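Local coordinates for citryl-CoA lyase (Hydrogenobacter thermophilus, PDB 6HXP), which probably cleaves citryl-CoA to acetyl-CoA and oxaloacetate, as a coenzyme A-binding lyase of the citrate synthase family, at residues 54-66 against 209-221. Sequence-based numbering, arbitrary orientation.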
loop_
_atom_site.group_PDB
_atom_site.type_symbol
_atom_site.label_atom_id
_atom_site.label_comp_id
_atom_site.label_asym_id
_atom_site.label_seq_id
_atom_site.Cartn_x
_atom_site.Cartn_y
_atom_site.Cartn_z
ATOM N N MET A 54 19.343 4.557 20.959
ATOM C CA MET A 54 18.145 4.221 20.171
ATOM C C MET A 54 17.071 5.312 20.336
ATOM O O MET A 54 16.433 5.693 19.360
ATOM C CB MET A 54 17.603 2.858 20.624
ATOM C CG MET A 54 16.422 2.349 19.817
ATOM S SD MET A 54 16.672 2.148 18.007
ATOM C CE MET A 54 17.153 0.482 17.990
ATOM N N GLU A 55 16.869 5.822 21.555
ATOM C CA GLU A 55 15.915 6.917 21.761
ATOM C C GLU A 55 16.337 8.097 20.863
ATOM O O GLU A 55 15.500 8.673 20.170
ATOM C CB GLU A 55 15.894 7.455 23.199
ATOM C CG GLU A 55 15.579 6.442 24.313
ATOM C CD GLU A 55 14.135 6.106 24.618
ATOM O OE1 GLU A 55 13.264 6.545 23.832
ATOM O OE2 GLU A 55 13.893 5.290 25.549
ATOM N N ALA A 56 17.617 8.441 20.866
ATOM C CA ALA A 56 18.085 9.600 20.090
ATOM C C ALA A 56 17.953 9.402 18.593
ATOM O O ALA A 56 17.566 10.337 17.869
ATOM C CB ALA A 56 19.529 9.902 20.441
ATOM N N MET A 57 18.284 8.190 18.077
ATOM C CA MET A 57 18.165 7.933 16.619
ATOM C C MET A 57 16.728 8.066 16.193
ATOM O O MET A 57 16.424 8.651 15.153
ATOM C CB MET A 57 18.543 6.469 16.215
ATOM C CG MET A 57 19.960 6.061 16.271
ATOM S SD MET A 57 19.987 4.186 16.329
ATOM C CE MET A 57 18.779 3.789 15.029
ATOM N N LEU A 58 15.816 7.453 16.947
ATOM C CA LEU A 58 14.418 7.471 16.522
ATOM C C LEU A 58 13.832 8.873 16.565
ATOM O O LEU A 58 13.118 9.272 15.658
ATOM C CB LEU A 58 13.611 6.479 17.344
ATOM C CG LEU A 58 14.060 5.015 17.178
ATOM C CD1 LEU A 58 13.350 4.125 18.202
ATOM C CD2 LEU A 58 13.758 4.488 15.777
ATOM N N VAL A 59 14.132 9.630 17.609
ATOM C CA VAL A 59 13.644 11.005 17.672
ATOM C C VAL A 59 14.183 11.812 16.521
ATOM O O VAL A 59 13.457 12.665 15.973
ATOM C CB VAL A 59 13.975 11.643 19.044
ATOM C CG1 VAL A 59 13.643 13.132 19.064
ATOM C CG2 VAL A 59 13.203 10.934 20.151
ATOM N N SER A 60 15.453 11.543 16.122
ATOM C CA SER A 60 16.115 12.299 15.050
ATOM C C SER A 60 15.364 12.318 13.738
ATOM O O SER A 60 15.489 13.270 12.989
ATOM C CB SER A 60 17.494 11.722 14.779
ATOM O OG SER A 60 18.391 12.031 15.845
ATOM N N VAL A 61 14.571 11.290 13.494
ATOM C CA VAL A 61 13.854 11.151 12.215
ATOM C C VAL A 61 12.333 11.223 12.363
ATOM O O VAL A 61 11.641 10.823 11.429
ATOM C CB VAL A 61 14.262 9.857 11.472
ATOM C CG1 VAL A 61 15.774 9.819 11.219
ATOM C CG2 VAL A 61 13.816 8.627 12.226
ATOM N N ILE A 62 11.825 11.797 13.457
ATOM C CA ILE A 62 10.391 11.669 13.715
ATOM C C ILE A 62 9.503 12.342 12.681
ATOM O O ILE A 62 8.413 11.828 12.383
ATOM C CB ILE A 62 10.060 12.095 15.147
ATOM C CG1 ILE A 62 8.673 11.567 15.511
ATOM C CG2 ILE A 62 10.174 13.600 15.369
ATOM C CD1 ILE A 62 8.401 11.609 16.980
ATOM N N ASP A 63 9.964 13.451 12.089
ATOM C CA ASP A 63 9.191 14.082 11.017
ATOM C C ASP A 63 10.089 15.022 10.235
ATOM O O ASP A 63 11.098 15.493 10.744
ATOM C CB ASP A 63 7.954 14.873 11.531
ATOM C CG ASP A 63 6.937 15.130 10.428
ATOM O OD1 ASP A 63 6.499 14.153 9.779
ATOM O OD2 ASP A 63 6.652 16.339 10.142
ATOM N N HIS A 64 9.693 15.313 8.998
ATOM C CA HIS A 64 10.452 16.264 8.180
ATOM C C HIS A 64 9.519 17.192 7.438
ATOM O O HIS A 64 9.868 17.710 6.381
ATOM C CB HIS A 64 11.402 15.535 7.218
ATOM C CG HIS A 64 12.587 16.383 6.842
ATOM N ND1 HIS A 64 12.638 17.082 5.636
ATOM C CD2 HIS A 64 13.659 16.724 7.575
ATOM C CE1 HIS A 64 13.784 17.750 5.654
ATOM N NE2 HIS A 64 14.441 17.552 6.792
ATOM N N GLY A 65 8.311 17.348 7.947
ATOM C CA GLY A 65 7.342 18.265 7.392
ATOM C C GLY A 65 6.552 17.689 6.234
ATOM O O GLY A 65 6.521 16.484 5.985
ATOM N N ILE A 66 5.787 18.577 5.591
ATOM C CA ILE A 66 4.882 18.175 4.543
ATOM C C ILE A 66 5.553 18.040 3.192
ATOM O O ILE A 66 4.954 17.406 2.309
ATOM C CB ILE A 66 3.671 19.139 4.555
ATOM C CG1 ILE A 66 2.462 18.584 3.874
ATOM C CG2 ILE A 66 4.046 20.506 4.000
ATOM C CD1 ILE A 66 1.194 19.425 4.219
ATOM N N PHE A 209 14.806 1.348 10.858
ATOM C CA PHE A 209 14.932 2.403 11.855
ATOM C C PHE A 209 14.222 3.667 11.408
ATOM O O PHE A 209 13.548 4.348 12.225
ATOM C CB PHE A 209 16.400 2.680 12.206
ATOM C CG PHE A 209 17.110 1.419 12.655
ATOM C CD1 PHE A 209 16.755 0.784 13.837
ATOM C CD2 PHE A 209 18.061 0.812 11.836
ATOM C CE1 PHE A 209 17.390 -0.411 14.214
ATOM C CE2 PHE A 209 18.667 -0.366 12.211
ATOM C CZ PHE A 209 18.296 -0.982 13.368
ATOM N N PHE A 210 14.361 3.992 10.138
ATOM C CA PHE A 210 13.700 5.149 9.538
ATOM C C PHE A 210 12.207 5.012 9.542
ATOM O O PHE A 210 11.495 5.913 9.997
ATOM C CB PHE A 210 14.219 5.381 8.129
ATOM C CG PHE A 210 13.721 6.637 7.479
ATOM C CD1 PHE A 210 13.939 7.872 8.067
ATOM C CD2 PHE A 210 13.104 6.605 6.248
ATOM C CE1 PHE A 210 13.526 9.047 7.440
ATOM C CE2 PHE A 210 12.680 7.786 5.634
ATOM C CZ PHE A 210 12.840 8.983 6.250
ATOM N N ILE A 211 11.717 3.831 9.196
ATOM C CA ILE A 211 10.276 3.628 9.208
ATOM C C ILE A 211 9.705 3.778 10.587
ATOM O O ILE A 211 8.694 4.449 10.807
ATOM C CB ILE A 211 9.962 2.226 8.644
ATOM C CG1 ILE A 211 10.313 2.132 7.140
ATOM C CG2 ILE A 211 8.457 1.886 8.864
ATOM C CD1 ILE A 211 10.495 0.776 6.662
ATOM N N ILE A 212 10.313 3.110 11.575
ATOM C CA ILE A 212 9.795 3.153 12.933
ATOM C C ILE A 212 9.797 4.595 13.470
ATOM O O ILE A 212 8.826 4.994 14.104
ATOM C CB ILE A 212 10.635 2.237 13.836
ATOM C CG1 ILE A 212 10.379 0.797 13.478
ATOM C CG2 ILE A 212 10.340 2.499 15.340
ATOM C CD1 ILE A 212 11.428 -0.199 14.040
ATOM N N GLY A 213 10.860 5.310 13.201
ATOM C CA GLY A 213 11.005 6.682 13.676
ATOM C C GLY A 213 10.051 7.631 13.021
ATOM O O GLY A 213 9.561 8.543 13.688
ATOM N N ARG A 214 9.833 7.492 11.719
ATOM C CA ARG A 214 9.016 8.464 10.949
ATOM C C ARG A 214 7.519 8.201 10.978
ATOM O O ARG A 214 6.712 9.114 10.720
ATOM C CB ARG A 214 9.523 8.524 9.520
ATOM C CG ARG A 214 8.800 9.457 8.553
ATOM C CD ARG A 214 8.815 10.907 8.972
ATOM N NE ARG A 214 10.179 11.412 9.142
ATOM C CZ ARG A 214 10.991 11.839 8.177
ATOM N NH1 ARG A 214 10.552 11.946 6.913
ATOM N NH2 ARG A 214 12.239 12.202 8.466
ATOM N N VAL A 215 7.095 6.951 11.241
ATOM C CA VAL A 215 5.655 6.666 11.250
ATOM C C VAL A 215 4.880 7.595 12.191
ATOM O O VAL A 215 3.781 7.998 11.809
ATOM C CB VAL A 215 5.408 5.154 11.523
ATOM C CG1 VAL A 215 4.032 4.893 12.129
ATOM C CG2 VAL A 215 5.557 4.380 10.217
ATOM N N PRO A 216 5.369 7.992 13.375
ATOM C CA PRO A 216 4.603 8.954 14.166
ATOM C C PRO A 216 4.342 10.256 13.403
ATOM O O PRO A 216 3.258 10.799 13.512
ATOM C CB PRO A 216 5.449 9.175 15.401
ATOM C CG PRO A 216 6.241 7.876 15.547
ATOM C CD PRO A 216 6.552 7.505 14.109
ATOM N N GLY A 217 5.316 10.744 12.663
ATOM C CA GLY A 217 5.115 11.931 11.840
ATOM C C GLY A 217 4.054 11.681 10.774
ATOM O O GLY A 217 3.179 12.532 10.544
ATOM N N LEU A 218 4.099 10.508 10.115
ATOM C CA LEU A 218 3.065 10.207 9.120
ATOM C C LEU A 218 1.685 10.184 9.755
ATOM O O LEU A 218 0.711 10.646 9.158
ATOM C CB LEU A 218 3.344 8.911 8.397
ATOM C CG LEU A 218 4.631 8.886 7.553
ATOM C CD1 LEU A 218 4.896 7.473 7.022
ATOM C CD2 LEU A 218 4.570 9.900 6.431
ATOM N N VAL A 219 1.572 9.564 10.944
ATOM C CA VAL A 219 0.282 9.562 11.629
ATOM C C VAL A 219 -0.192 10.981 11.860
ATOM O O VAL A 219 -1.370 11.308 11.625
ATOM C CB VAL A 219 0.403 8.793 12.971
ATOM C CG1 VAL A 219 -0.842 9.025 13.828
ATOM C CG2 VAL A 219 0.597 7.285 12.735
ATOM N N ALA A 220 0.722 11.847 12.357
ATOM C CA ALA A 220 0.328 13.240 12.576
ATOM C C ALA A 220 -0.167 13.922 11.297
ATOM O O ALA A 220 -1.176 14.637 11.317
ATOM C CB ALA A 220 1.475 14.022 13.187
ATOM N N HIS A 221 0.549 13.714 10.197
ATOM C CA HIS A 221 0.187 14.325 8.908
ATOM C C HIS A 221 -1.163 13.802 8.387
ATOM O O HIS A 221 -1.976 14.579 7.914
ATOM C CB HIS A 221 1.284 14.069 7.865
ATOM C CG HIS A 221 2.408 15.032 8.001
ATOM N ND1 HIS A 221 2.353 16.305 7.448
ATOM C CD2 HIS A 221 3.578 14.906 8.697
ATOM C CE1 HIS A 221 3.485 16.903 7.821
ATOM N NE2 HIS A 221 4.243 16.115 8.595
#
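Arg214 leaves its helix with CG anti to the backbone N (chi1 179°) and then bends at both chi2 and chi3, which folds the guanidinium back against residues 61-64; His221, with CG anti to its carbonyl carbon (chi1 -82°), turns its ring toward Asp63. NE of Arg214 donates to O of Val61 at 2.8 Å, with that oxygen close to the guanidinium plane, and NH2 adds a weak second bond to the same oxygen. The backbone of Asp63 and His64 covers one guanidinium face, while CE1 of Phe210 lies against the opposite one, so the group is sandwiched and its tilt is restricted. With an alanine in place of Arg214, the Val61 carbonyl would probably lose both donors and a gap would be likely to open between the Phe210 ring and the 61-64 backbone. Farther along, NE2 of His221 meets OD2 of Asp63 on its syn side, 2.9 Å away and nearly in the ring plane. The same OD2 accepts from N of Gly65, closing an Asx turn, and is hydrogen-bonded to Thr10 OG1 of the second subunit; Arg75 NH1 is hydrogen-bonded to ND1 of His221, fixing the ring's other nitrogen. Gly213 and Gly217 let loop 61-63 lie close on helix 206-228: CG2 of Val61 rests 3.7 Å from CA of Gly213, and OD1 of Asp63 3.3 Å from CA of Gly217, where a CB would clash. At the other end CE of Met57 reaches CG of Phe209 at 3.7 Å. The axes of 54-60 and 209-221 pass 8.2 Å apart at 53°, a helix crossing within the mostly helical citrate synthase fold, with the loop after the first helix pinned beside a subunit interface.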